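Local coordinates for protein-glutamine gamma-glutamyltransferase 2 (PDB 1G0D) that catalyses the calcium-dependent joining of peptide-bound glutamine to lysine side chains or other primary amines, cross-linking or aminating proteins, at residues S41-C46 with E92-L97; Y240-A245 with V267-C272; M339-L344 with C368-V373; D489-V494 with K539-L544. One frame throughout, in Å; residues are numbered along the deposited sequence.

Contact 1 of 4, residues S41-C46 with E92-L97; sequences SITLQC and EILLTL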
loop_
_atom_site.group_PDB
_atom_site.type_symbol
_atom_site.label_atom_id
_atom_site.label_comp_id
_atom_site.label_asym_id
_atom_site.label_seq_id
_atom_site.Cartn_x
_atom_site.Cartn_y
_atom_site.Cartn_z
ATOM N N SER A 41 -30.272 -15.607 -4.377
ATOM C CA SER A 41 -31.700 -15.782 -4.681
ATOM C C SER A 41 -32.499 -14.498 -4.753
ATOM O O SER A 41 -32.470 -13.687 -3.839
ATOM C CB SER A 41 -32.360 -16.671 -3.647
ATOM O OG SER A 41 -31.616 -17.840 -3.469
ATOM N N ILE A 42 -33.244 -14.349 -5.834
ATOM C CA ILE A 42 -34.050 -13.167 -6.061
ATOM C C ILE A 42 -35.450 -13.676 -6.332
ATOM O O ILE A 42 -35.622 -14.865 -6.558
ATOM C CB ILE A 42 -33.489 -12.365 -7.289
ATOM C CG1 ILE A 42 -33.641 -13.177 -8.581
ATOM C CG2 ILE A 42 -31.957 -12.057 -7.072
ATOM C CD1 ILE A 42 -33.604 -12.339 -9.870
ATOM N N THR A 43 -36.452 -12.809 -6.304
ATOM C CA THR A 43 -37.819 -13.257 -6.566
ATOM C C THR A 43 -38.529 -12.466 -7.653
ATOM O O THR A 43 -38.245 -11.303 -7.862
ATOM C CB THR A 43 -38.695 -13.138 -5.337
ATOM O OG1 THR A 43 -38.387 -11.912 -4.651
ATOM C CG2 THR A 43 -38.483 -14.320 -4.434
ATOM N N LEU A 44 -39.453 -13.119 -8.332
ATOM C CA LEU A 44 -40.260 -12.507 -9.367
ATOM C C LEU A 44 -41.633 -12.425 -8.738
ATOM O O LEU A 44 -42.263 -13.477 -8.562
ATOM C CB LEU A 44 -40.446 -13.442 -10.544
ATOM C CG LEU A 44 -39.551 -13.594 -11.736
ATOM C CD1 LEU A 44 -40.400 -13.911 -12.938
ATOM C CD2 LEU A 44 -38.774 -12.346 -11.932
ATOM N N GLN A 45 -42.111 -11.231 -8.377
ATOM C CA GLN A 45 -43.472 -11.132 -7.835
ATOM C C GLN A 45 -44.423 -11.105 -9.017
ATOM O O GLN A 45 -44.380 -10.195 -9.833
ATOM C CB GLN A 45 -43.671 -9.876 -7.008
ATOM C CG GLN A 45 -44.628 -10.114 -5.864
ATOM C CD GLN A 45 -45.729 -9.064 -5.783
ATOM O OE1 GLN A 45 -45.494 -7.951 -5.299
ATOM N NE2 GLN A 45 -46.947 -9.413 -6.250
ATOM N N CYS A 46 -45.266 -12.120 -9.117
ATOM C CA CYS A 46 -46.216 -12.229 -10.213
ATOM C C CYS A 46 -47.658 -11.812 -9.872
ATOM O O CYS A 46 -48.072 -11.775 -8.707
ATOM C CB CYS A 46 -46.183 -13.648 -10.773
ATOM S SG CYS A 46 -44.566 -14.105 -11.455
ATOM N N GLU A 92 -45.068 -15.544 -5.939
ATOM C CA GLU A 92 -43.789 -15.163 -6.532
ATOM C C GLU A 92 -42.910 -16.374 -6.927
ATOM O O GLU A 92 -43.106 -17.488 -6.454
ATOM C CB GLU A 92 -43.041 -14.232 -5.588
ATOM C CG GLU A 92 -42.944 -14.661 -4.160
ATOM C CD GLU A 92 -42.841 -13.462 -3.219
ATOM O OE1 GLU A 92 -41.725 -12.998 -2.907
ATOM O OE2 GLU A 92 -43.896 -12.972 -2.782
ATOM N N ILE A 93 -41.974 -16.171 -7.843
ATOM C CA ILE A 93 -41.091 -17.259 -8.260
ATOM C C ILE A 93 -39.672 -16.980 -7.701
ATOM O O ILE A 93 -39.099 -15.926 -7.944
ATOM C CB ILE A 93 -41.025 -17.360 -9.800
ATOM C CG1 ILE A 93 -42.400 -17.631 -10.355
ATOM C CG2 ILE A 93 -40.157 -18.511 -10.223
ATOM C CD1 ILE A 93 -42.433 -17.702 -11.876
ATOM N N LEU A 94 -39.143 -17.935 -6.938
ATOM C CA LEU A 94 -37.812 -17.850 -6.324
ATOM C C LEU A 94 -36.808 -18.340 -7.358
ATOM O O LEU A 94 -36.849 -19.497 -7.784
ATOM C CB LEU A 94 -37.738 -18.741 -5.087
ATOM C CG LEU A 94 -36.920 -18.362 -3.830
ATOM C CD1 LEU A 94 -36.034 -19.550 -3.636
ATOM C CD2 LEU A 94 -36.074 -17.065 -3.889
ATOM N N LEU A 95 -35.891 -17.459 -7.741
ATOM C CA LEU A 95 -34.909 -17.781 -8.745
ATOM C C LEU A 95 -33.550 -17.759 -8.084
ATOM O O LEU A 95 -33.098 -16.715 -7.659
ATOM C CB LEU A 95 -34.957 -16.719 -9.831
ATOM C CG LEU A 95 -35.620 -16.825 -11.216
ATOM C CD1 LEU A 95 -36.507 -18.068 -11.436
ATOM C CD2 LEU A 95 -36.412 -15.564 -11.370
ATOM N N THR A 96 -32.904 -18.911 -7.969
ATOM C CA THR A 96 -31.573 -18.966 -7.370
ATOM C C THR A 96 -30.554 -19.022 -8.490
ATOM O O THR A 96 -30.508 -20.005 -9.221
ATOM C CB THR A 96 -31.404 -20.205 -6.525
ATOM O OG1 THR A 96 -32.440 -20.238 -5.543
ATOM C CG2 THR A 96 -30.060 -20.188 -5.848
ATOM N N LEU A 97 -29.753 -17.969 -8.631
ATOM C CA LEU A 97 -28.744 -17.910 -9.685
ATOM C C LEU A 97 -27.475 -18.508 -9.141
ATOM O O LEU A 97 -27.059 -18.193 -8.025
ATOM C CB LEU A 97 -28.447 -16.468 -10.112
ATOM C CG LEU A 97 -29.279 -15.570 -11.048
ATOM C CD1 LEU A 97 -28.764 -15.781 -12.419
ATOM C CD2 LEU A 97 -30.766 -15.846 -10.971
#

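Contact 2 of 4, residues Y240-A245 with V267-C272; sequences YTDGVA and VKYGQC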
loop_
_atom_site.group_PDB
_atom_site.type_symbol
_atom_site.label_atom_id
_atom_site.label_comp_id
_atom_site.label_asym_id
_atom_site.label_seq_id
_atom_site.Cartn_x
_atom_site.Cartn_y
_atom_site.Cartn_z
ATOM N N TYR A 240 5.560 20.634 -3.530
ATOM C CA TYR A 240 4.391 19.940 -4.066
ATOM C C TYR A 240 3.408 20.988 -4.476
ATOM O O TYR A 240 2.230 20.949 -4.110
ATOM C CB TYR A 240 3.778 19.059 -2.983
ATOM C CG TYR A 240 4.749 18.054 -2.422
ATOM C CD1 TYR A 240 5.162 16.947 -3.172
ATOM C CD2 TYR A 240 5.305 18.236 -1.173
ATOM C CE1 TYR A 240 6.112 16.062 -2.678
ATOM C CE2 TYR A 240 6.249 17.362 -0.672
ATOM C CZ TYR A 240 6.647 16.286 -1.424
ATOM O OH TYR A 240 7.599 15.445 -0.899
ATOM N N THR A 241 3.907 21.907 -5.286
ATOM C CA THR A 241 3.142 23.062 -5.686
ATOM C C THR A 241 1.655 22.992 -5.948
ATOM O O THR A 241 0.885 23.680 -5.256
ATOM C CB THR A 241 3.830 23.803 -6.840
ATOM O OG1 THR A 241 4.148 22.888 -7.886
ATOM C CG2 THR A 241 5.104 24.441 -6.336
ATOM N N ASP A 242 1.190 22.192 -6.888
ATOM C CA ASP A 242 -0.247 22.285 -7.090
ATOM C C ASP A 242 -1.052 21.078 -6.704
ATOM O O ASP A 242 -1.849 20.571 -7.491
ATOM C CB ASP A 242 -0.519 22.671 -8.535
ATOM C CG ASP A 242 0.406 23.778 -9.015
ATOM O OD1 ASP A 242 0.202 24.950 -8.589
ATOM O OD2 ASP A 242 1.336 23.468 -9.808
ATOM N N GLY A 243 -0.857 20.630 -5.474
ATOM C CA GLY A 243 -1.556 19.451 -5.018
ATOM C C GLY A 243 -1.306 19.168 -3.566
ATOM O O GLY A 243 -0.752 20.006 -2.876
ATOM N N VAL A 244 -1.732 18.001 -3.086
ATOM C CA VAL A 244 -1.525 17.652 -1.696
ATOM C C VAL A 244 -0.223 16.907 -1.551
ATOM O O VAL A 244 0.095 16.055 -2.354
ATOM C CB VAL A 244 -2.656 16.747 -1.171
ATOM C CG1 VAL A 244 -2.362 16.381 0.257
ATOM C CG2 VAL A 244 -4.009 17.462 -1.256
ATOM N N ALA A 245 0.561 17.237 -0.544
ATOM C CA ALA A 245 1.801 16.521 -0.362
ATOM C C ALA A 245 1.466 15.091 0.050
ATOM O O ALA A 245 0.539 14.860 0.842
ATOM C CB ALA A 245 2.622 17.183 0.708
ATOM N N VAL A 267 -4.322 12.323 -9.394
ATOM C CA VAL A 267 -4.362 13.163 -8.207
ATOM C C VAL A 267 -2.972 13.569 -7.797
ATOM O O VAL A 267 -2.074 12.733 -7.804
ATOM C CB VAL A 267 -5.023 12.395 -7.072
ATOM C CG1 VAL A 267 -5.039 13.213 -5.804
ATOM C CG2 VAL A 267 -6.428 11.988 -7.496
ATOM N N LYS A 268 -2.780 14.847 -7.467
ATOM C CA LYS A 268 -1.467 15.324 -7.019
ATOM C C LYS A 268 -1.377 15.409 -5.491
ATOM O O LYS A 268 -2.117 16.178 -4.885
ATOM C CB LYS A 268 -1.206 16.709 -7.580
ATOM C CG LYS A 268 -1.119 16.782 -9.090
ATOM C CD LYS A 268 -0.480 18.095 -9.512
ATOM C CE LYS A 268 -0.855 18.470 -10.902
ATOM N NZ LYS A 268 -2.323 18.349 -11.034
ATOM N N TYR A 269 -0.464 14.680 -4.848
ATOM C CA TYR A 269 0.538 13.811 -5.485
ATOM C C TYR A 269 0.645 12.545 -4.640
ATOM O O TYR A 269 0.015 12.419 -3.620
ATOM C CB TYR A 269 1.931 14.488 -5.476
ATOM C CG TYR A 269 2.048 15.838 -6.198
ATOM C CD1 TYR A 269 2.219 15.928 -7.594
ATOM C CD2 TYR A 269 2.009 17.018 -5.476
ATOM C CE1 TYR A 269 2.345 17.190 -8.231
ATOM C CE2 TYR A 269 2.131 18.264 -6.092
ATOM C CZ TYR A 269 2.295 18.367 -7.459
ATOM O OH TYR A 269 2.368 19.658 -8.007
ATOM N N GLY A 270 1.488 11.622 -5.042
ATOM C CA GLY A 270 1.648 10.442 -4.232
ATOM C C GLY A 270 3.102 9.994 -4.211
ATOM O O GLY A 270 3.932 10.447 -5.012
ATOM N N GLN A 271 3.414 9.128 -3.251
ATOM C CA GLN A 271 4.740 8.527 -3.126
ATOM C C GLN A 271 4.525 7.014 -2.909
ATOM O O GLN A 271 3.394 6.599 -2.669
ATOM C CB GLN A 271 5.516 9.190 -1.993
ATOM C CG GLN A 271 6.389 10.287 -2.548
ATOM C CD GLN A 271 6.742 11.379 -1.551
ATOM O OE1 GLN A 271 6.714 11.187 -0.317
ATOM N NE2 GLN A 271 7.092 12.542 -2.090
ATOM N N CYS A 272 5.580 6.196 -2.974
ATOM C CA CYS A 272 5.406 4.750 -2.874
ATOM C C CYS A 272 4.410 4.157 -1.883
ATOM O O CYS A 272 3.580 3.356 -2.310
ATOM C CB CYS A 272 6.752 4.030 -2.787
ATOM S SG CYS A 272 7.525 4.031 -1.234
#

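Contact 3 of 4, residues M339-L344 with C368-V373; sequences MSREDL and CGPCPV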
loop_
_atom_site.group_PDB
_atom_site.type_symbol
_atom_site.label_atom_id
_atom_site.label_comp_id
_atom_site.label_asym_id
_atom_site.label_seq_id
_atom_site.Cartn_x
_atom_site.Cartn_y
_atom_site.Cartn_z
ATOM N N MET A 339 -3.436 -15.198 -4.625
ATOM C CA MET A 339 -4.083 -15.800 -5.783
ATOM C C MET A 339 -3.231 -16.979 -6.264
ATOM O O MET A 339 -2.034 -17.046 -5.979
ATOM C CB MET A 339 -4.193 -14.792 -6.902
ATOM C CG MET A 339 -2.868 -14.421 -7.553
ATOM S SD MET A 339 -3.128 -12.979 -8.602
ATOM C CE MET A 339 -3.202 -11.753 -7.456
ATOM N N SER A 340 -3.854 -17.918 -6.960
ATOM C CA SER A 340 -3.139 -19.037 -7.509
ATOM C C SER A 340 -2.684 -18.636 -8.922
ATOM O O SER A 340 -3.378 -17.905 -9.649
ATOM C CB SER A 340 -4.051 -20.247 -7.551
ATOM O OG SER A 340 -4.963 -20.131 -8.615
ATOM N N ARG A 341 -1.517 -19.124 -9.313
ATOM C CA ARG A 341 -0.945 -18.769 -10.608
ATOM C C ARG A 341 -1.005 -19.901 -11.594
ATOM O O ARG A 341 -0.023 -20.601 -11.835
ATOM C CB ARG A 341 0.520 -18.321 -10.457
ATOM C CG ARG A 341 0.713 -17.072 -9.643
ATOM C CD ARG A 341 -0.007 -15.874 -10.254
ATOM N NE ARG A 341 0.470 -15.508 -11.586
ATOM C CZ ARG A 341 1.576 -14.807 -11.836
ATOM N NH1 ARG A 341 1.920 -14.526 -13.088
ATOM N NH2 ARG A 341 2.340 -14.402 -10.843
ATOM N N GLU A 342 -2.168 -20.079 -12.179
ATOM C CA GLU A 342 -2.319 -21.121 -13.150
ATOM C C GLU A 342 -1.550 -20.790 -14.426
ATOM O O GLU A 342 -1.349 -21.641 -15.288
ATOM C CB GLU A 342 -3.794 -21.306 -13.413
ATOM C CG GLU A 342 -4.508 -21.789 -12.192
ATOM C CD GLU A 342 -5.800 -22.489 -12.530
ATOM O OE1 GLU A 342 -6.600 -22.709 -11.592
ATOM O OE2 GLU A 342 -6.020 -22.810 -13.726
ATOM N N ASP A 343 -1.099 -19.551 -14.547
ATOM C CA ASP A 343 -0.339 -19.162 -15.728
ATOM C C ASP A 343 1.154 -19.522 -15.640
ATOM O O ASP A 343 1.905 -19.235 -16.562
ATOM C CB ASP A 343 -0.500 -17.653 -15.988
ATOM C CG ASP A 343 -0.003 -16.792 -14.839
ATOM O OD1 ASP A 343 -0.214 -17.172 -13.674
ATOM O OD2 ASP A 343 0.592 -15.726 -15.105
ATOM N N LEU A 344 1.575 -20.150 -14.548
ATOM C CA LEU A 344 2.973 -20.502 -14.368
ATOM C C LEU A 344 3.134 -21.899 -13.786
ATOM O O LEU A 344 2.183 -22.510 -13.313
ATOM C CB LEU A 344 3.679 -19.536 -13.404
ATOM C CG LEU A 344 3.317 -18.074 -13.153
ATOM C CD1 LEU A 344 3.918 -17.621 -11.824
ATOM C CD2 LEU A 344 3.816 -17.211 -14.282
ATOM N N CYS A 368 5.449 -3.146 -11.313
ATOM C CA CYS A 368 5.935 -4.522 -11.104
ATOM C C CYS A 368 4.901 -5.565 -10.660
ATOM O O CYS A 368 3.994 -5.268 -9.885
ATOM C CB CYS A 368 7.081 -4.521 -10.096
ATOM S SG CYS A 368 8.662 -4.135 -10.894
ATOM N N GLY A 369 5.062 -6.794 -11.159
ATOM C CA GLY A 369 4.183 -7.879 -10.787
ATOM C C GLY A 369 2.906 -8.024 -11.581
ATOM O O GLY A 369 2.646 -7.232 -12.463
ATOM N N PRO A 370 2.047 -8.997 -11.237
ATOM C CA PRO A 370 2.195 -9.937 -10.121
ATOM C C PRO A 370 3.326 -10.934 -10.196
ATOM O O PRO A 370 3.402 -11.730 -11.123
ATOM C CB PRO A 370 0.842 -10.630 -10.069
ATOM C CG PRO A 370 0.380 -10.573 -11.404
ATOM C CD PRO A 370 0.816 -9.263 -11.978
ATOM N N CYS A 371 4.188 -10.899 -9.181
ATOM C CA CYS A 371 5.343 -11.791 -9.081
ATOM C C CYS A 371 5.288 -12.692 -7.837
ATOM O O CYS A 371 5.202 -12.215 -6.719
ATOM C CB CYS A 371 6.655 -10.972 -9.035
ATOM S SG CYS A 371 8.094 -12.034 -8.822
ATOM N N PRO A 372 5.373 -14.015 -8.022
ATOM C CA PRO A 372 5.332 -14.894 -6.864
ATOM C C PRO A 372 6.375 -14.548 -5.835
ATOM O O PRO A 372 7.547 -14.514 -6.154
ATOM C CB PRO A 372 5.610 -16.262 -7.464
ATOM C CG PRO A 372 5.068 -16.161 -8.864
ATOM C CD PRO A 372 5.503 -14.787 -9.273
ATOM N N VAL A 373 5.976 -14.289 -4.605
ATOM C CA VAL A 373 6.965 -14.042 -3.565
ATOM C C VAL A 373 7.869 -15.303 -3.415
ATOM O O VAL A 373 9.001 -15.227 -2.932
ATOM C CB VAL A 373 6.293 -13.795 -2.220
ATOM C CG1 VAL A 373 7.330 -13.644 -1.147
ATOM C CG2 VAL A 373 5.420 -12.596 -2.306
#

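Contact 4 of 4, residues D489-V494 with K539-L544; sequences DVIVEV and KEVMRL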
loop_
_atom_site.group_PDB
_atom_site.type_symbol
_atom_site.label_atom_id
_atom_site.label_comp_id
_atom_site.label_asym_id
_atom_site.label_seq_id
_atom_site.Cartn_x
_atom_site.Cartn_y
_atom_site.Cartn_z
ATOM N N ASP A 489 22.873 15.543 20.186
ATOM C CA ASP A 489 24.155 14.942 19.921
ATOM C C ASP A 489 23.928 13.561 19.355
ATOM O O ASP A 489 22.916 12.914 19.658
ATOM C CB ASP A 489 24.974 14.794 21.200
ATOM C CG ASP A 489 25.031 16.066 22.014
ATOM O OD1 ASP A 489 25.195 15.952 23.249
ATOM O OD2 ASP A 489 24.916 17.169 21.434
ATOM N N VAL A 490 24.868 13.132 18.514
ATOM C CA VAL A 490 24.874 11.808 17.901
ATOM C C VAL A 490 26.270 11.275 18.190
ATOM O O VAL A 490 27.249 11.909 17.824
ATOM C CB VAL A 490 24.738 11.876 16.344
ATOM C CG1 VAL A 490 24.961 10.511 15.764
ATOM C CG2 VAL A 490 23.372 12.404 15.944
ATOM N N ILE A 491 26.389 10.131 18.844
ATOM C CA ILE A 491 27.723 9.607 19.081
ATOM C C ILE A 491 28.164 8.652 17.989
ATOM O O ILE A 491 27.363 7.875 17.459
ATOM C CB ILE A 491 27.824 8.874 20.407
ATOM C CG1 ILE A 491 27.446 9.818 21.516
ATOM C CG2 ILE A 491 29.226 8.391 20.639
ATOM C CD1 ILE A 491 26.042 9.628 21.870
ATOM N N VAL A 492 29.442 8.752 17.635
ATOM C CA VAL A 492 30.065 7.890 16.647
ATOM C C VAL A 492 31.116 7.179 17.491
ATOM O O VAL A 492 32.071 7.798 17.936
ATOM C CB VAL A 492 30.761 8.721 15.517
ATOM C CG1 VAL A 492 31.504 7.803 14.560
ATOM C CG2 VAL A 492 29.719 9.501 14.743
ATOM N N GLU A 493 30.932 5.881 17.735
ATOM C CA GLU A 493 31.870 5.161 18.551
ATOM C C GLU A 493 32.680 4.157 17.778
ATOM O O GLU A 493 32.150 3.359 17.026
ATOM C CB GLU A 493 31.126 4.470 19.680
ATOM C CG GLU A 493 31.937 3.403 20.379
ATOM C CD GLU A 493 31.210 2.777 21.556
ATOM O OE1 GLU A 493 31.449 3.223 22.703
ATOM O OE2 GLU A 493 30.407 1.837 21.327
ATOM N N VAL A 494 33.992 4.219 17.969
ATOM C CA VAL A 494 34.943 3.317 17.333
ATOM C C VAL A 494 35.376 2.331 18.414
ATOM O O VAL A 494 35.923 2.742 19.422
ATOM C CB VAL A 494 36.202 4.091 16.863
ATOM C CG1 VAL A 494 37.131 3.134 16.168
ATOM C CG2 VAL A 494 35.815 5.281 15.970
ATOM N N LYS A 539 34.707 7.448 21.813
ATOM C CA LYS A 539 33.420 8.026 21.462
ATOM C C LYS A 539 33.519 9.504 21.096
ATOM O O LYS A 539 33.939 10.325 21.909
ATOM C CB LYS A 539 32.438 7.889 22.616
ATOM C CG LYS A 539 32.037 6.465 22.945
ATOM C CD LYS A 539 30.742 6.479 23.757
ATOM C CE LYS A 539 30.616 5.285 24.703
ATOM N NZ LYS A 539 29.495 5.460 25.689
ATOM N N GLU A 540 33.129 9.838 19.869
ATOM C CA GLU A 540 33.137 11.218 19.401
ATOM C C GLU A 540 31.700 11.651 19.231
ATOM O O GLU A 540 30.828 10.844 18.910
ATOM C CB GLU A 540 33.856 11.344 18.060
ATOM C CG GLU A 540 35.314 11.731 18.182
ATOM C CD GLU A 540 35.517 13.226 18.225
ATOM O OE1 GLU A 540 35.521 13.778 19.344
ATOM O OE2 GLU A 540 35.671 13.844 17.147
ATOM N N VAL A 541 31.454 12.928 19.465
ATOM C CA VAL A 541 30.120 13.487 19.351
ATOM C C VAL A 541 29.984 14.544 18.249
ATOM O O VAL A 541 30.917 15.292 17.932
ATOM C CB VAL A 541 29.694 14.118 20.698
ATOM C CG1 VAL A 541 28.389 14.856 20.539
ATOM C CG2 VAL A 541 29.575 13.035 21.750
ATOM N N MET A 542 28.807 14.582 17.643
ATOM C CA MET A 542 28.526 15.556 16.615
ATOM C C MET A 542 27.243 16.201 17.045
ATOM O O MET A 542 26.237 15.530 17.190
ATOM C CB MET A 542 28.341 14.862 15.275
ATOM C CG MET A 542 27.918 15.778 14.131
ATOM S SD MET A 542 28.043 14.920 12.532
ATOM C CE MET A 542 28.646 13.274 13.074
ATOM N N ARG A 543 27.267 17.503 17.270
ATOM C CA ARG A 543 26.055 18.163 17.695
ATOM C C ARG A 543 25.363 18.843 16.562
ATOM O O ARG A 543 25.898 19.785 15.979
ATOM C CB ARG A 543 26.341 19.187 18.779
ATOM C CG ARG A 543 25.104 19.931 19.249
ATOM C CD ARG A 543 25.261 20.404 20.684
ATOM N NE ARG A 543 24.039 21.024 21.176
ATOM C CZ ARG A 543 23.139 20.406 21.940
ATOM N NH1 ARG A 543 23.320 19.140 22.304
ATOM N NH2 ARG A 543 22.057 21.059 22.350
ATOM N N LEU A 544 24.174 18.343 16.243
ATOM C CA LEU A 544 23.347 18.905 15.187
ATOM C C LEU A 544 22.400 19.903 15.870
ATOM O O LEU A 544 21.915 19.623 16.971
ATOM C CB LEU A 544 22.578 17.781 14.503
ATOM C CG LEU A 544 23.283 16.953 13.424
ATOM C CD1 LEU A 544 24.066 17.832 12.486
ATOM C CD2 LEU A 544 24.187 15.983 14.082
#

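Contact 1 of 4, residues S41-C46 with E92-L97
Ile-42 with Leu-95 and Leu-44 with Ile-93 are the hydrogen-bonded pairs of two antiparallel strands, the axes of the two short segments standing at 161° to each other, and each pair is closed by two backbone N-H...O bonds. On the face that carries these four residues the contact runs diagonally as well as straight across. Leu-44 CG rests on Leu-95 CD2 at 3.7 Å, while its CB faces Ile-93 CB at 4.0 Å. Ile-42 has CG1 between the backbone N and the carbonyl carbon (chi1 65°), which sets that branch 4.0 Å from Leu-95 CB. Leu-56 of strand 55-62 covers Leu-44, Ile-93 and Leu-95. The other face is mixed. Leu-94 CD2 reaches across to Ser-41 CB and to Thr-43 CG2, 3.7 Å from each. Beside it, Ser-41 OG and Thr-96 OG1 share a hydrogen bond of 3.3 Å in which either hydroxyl may be the donor, and the extended Glu-92 lays OE1 3.8 Å from Thr-43 CG2. Such chemistry makes the strand pair two-sided: an aliphatic surface turned to the second sheet of the N-terminal beta-sandwich, backed by a more polar and partly exposed one.

Contact 2 of 4, residues Y240-A245 with V267-C272
Tyr-269 meets Tyr-240 edge-on, without stacking. Its CG stands beside the backbone N, anti to the carbonyl carbon (chi1 -60°). At the ring edge, Tyr-269 CE2 lies 3.3 Å from Tyr-240 O, which is in the ring plane, and 3.6 Å from Tyr-240 CB. In return, Tyr-269 CD2 lies at the edge of the Tyr-240 ring, near its plane. One face of Tyr-269 is covered by Lys-268 CB, 3.4 Å above the ring centre, and its OH accepts Asp-242 N at 3.0 Å. An alanine in place of Tyr-269 would probably leave that Asp-242 N-H without its acceptor and open a gap beside Tyr-240 CB. Gln-271 and Tyr-240 cross at about a right angle, ring and amide planes 57° apart, and NE2 gives Tyr-240 OH a bond of 3.2 Å that lies in the amide plane. NE2 also bonds Arg-235 O, and Tyr-240 OH has a second partner in Glu-555. Both polar groups of the cis peptide between Lys-268 and Tyr-269 are used: Lys-268 O accepts from Val-244 N at 2.6 Å, and Tyr-269 N gives to Val-244 O at 2.9 Å. Around the contact, Gly-270 pairs with strand 232-234, Val-267 packs on helix 253-261, and Gln-271 is the N-cap residue of helix 272-286, whose first residue is the active-site Cys-272.

Contact 3 of 4, residues M339-L344 with C368-V373
Arg-341 brings its guanidinium between Leu-344 and Pro-370, and the dense part of the contact is built round this flat group. Leu-344 CD1 stands 3.6 Å above the centre of one face. Over the opposite face Pro-370 CG lies farther off, displaced toward the rim. Arg-341 NH2 gives Pro-370 O a weak hydrogen bond, 2.9 Å long but bent to 128°, and also comes to 3.6 Å from Pro-372 CD. Leu-344 and Pro-372 reach toward each other tip to tip, CD1 to CG at 3.5 Å. The arginine chain is bent at chi2 and chi3 (-60° and -62°), and within its own segment it grips Asp-343 side-on. Arg-341 NE reaches Asp-343 OD1 at 2.8 Å and Arg-341 NH1 reaches Asp-343 OD2 at 2.7 Å, both on syn lone pairs. Gln-352 takes a further bond from NH2, and Lys-384 makes a salt bridge to Asp-343 OD2. An alanine in place of Arg-341 would probably leave the Asp-343 carboxylate without its two-nitrogen partner and open a gap between Leu-344 and Pro-370. In the antiparallel sheet of the catalytic core, strand 350-355, which carries active-site Asp-355, lies between strands 329-339 and 368-372, and the arginine links the loop after the former to the latter. The backbones themselves stay apart, the nearest CA atoms, of Arg-341 and Pro-372, being 8.3 Å distant. On the loose side, the type I turn from Arg-341 to Leu-344 carries Glu-342 out into solvent, while Asp-343 is partly exposed.

Contact 4 of 4, residues D489-V494 with K539-L544
Strands 489-494 and 539-544 run antiparallel, with Val-490 opposite Met-542 and Val-492 opposite Glu-540 in hydrogen-bonded pairs; the axes of the two short segments approach to 4.6 Å and are inclined at 153°. A salt bridge closes one end: Arg-543, its chain extended from CG to NE, brings NH1 to within 2.7 Å of Asp-489 OD2. The oxygen sits in the guanidinium plane, yet the nitrogen meets it from above the carboxylate plane, the two planes being 67° apart. On the same face Val-541 packs CG1 on Asp-489 CB at 3.5 Å and CG2 on Ile-491 CG1 at 3.9 Å. At the far end Glu-493 and Lys-539 lie side by side and point the same way, but OE1 to NZ, 4.2 Å, is too long for a salt bridge; Glu-493 OE2 pairs instead with Lys-478 and Lys-495. The other face is mostly apolar, with Val-490 CG2 4.1 Å from Leu-544 CD2, and packs against strands 502-513 and 558-566; Glu-540, also on it, bridges to Lys-526. Two sheets meeting in this way are typical of the beta-barrel domain that follows the transglutaminase core, where Lys-478 and Ile-580, neighbours of Glu-493 and Val-490, probably belong to a GTP site, as in related enzymes.

How the contacts relate
The four contacts follow one another along the chain, each closing before the next opens. Contacts 1 and 4 mark the far ends of the elongated molecule, on opposite sides of its centre, with their own centres about 76 Å apart. Contacts 2 and 3 belong to the catalytic core between them and are the closest pair, about 11 Å at their nearest atoms, though on opposite sides of the chain's centre. Contact 2 contains Cys-272 itself, and its Gln-271 side chain is about 8 Å from that of His-332; contact 3 lies near another member of the triad, the Cys-371 side chain about 8 Å from that of Asp-355. Contact 4 is about 21 Å from contact 2 at the nearest atoms.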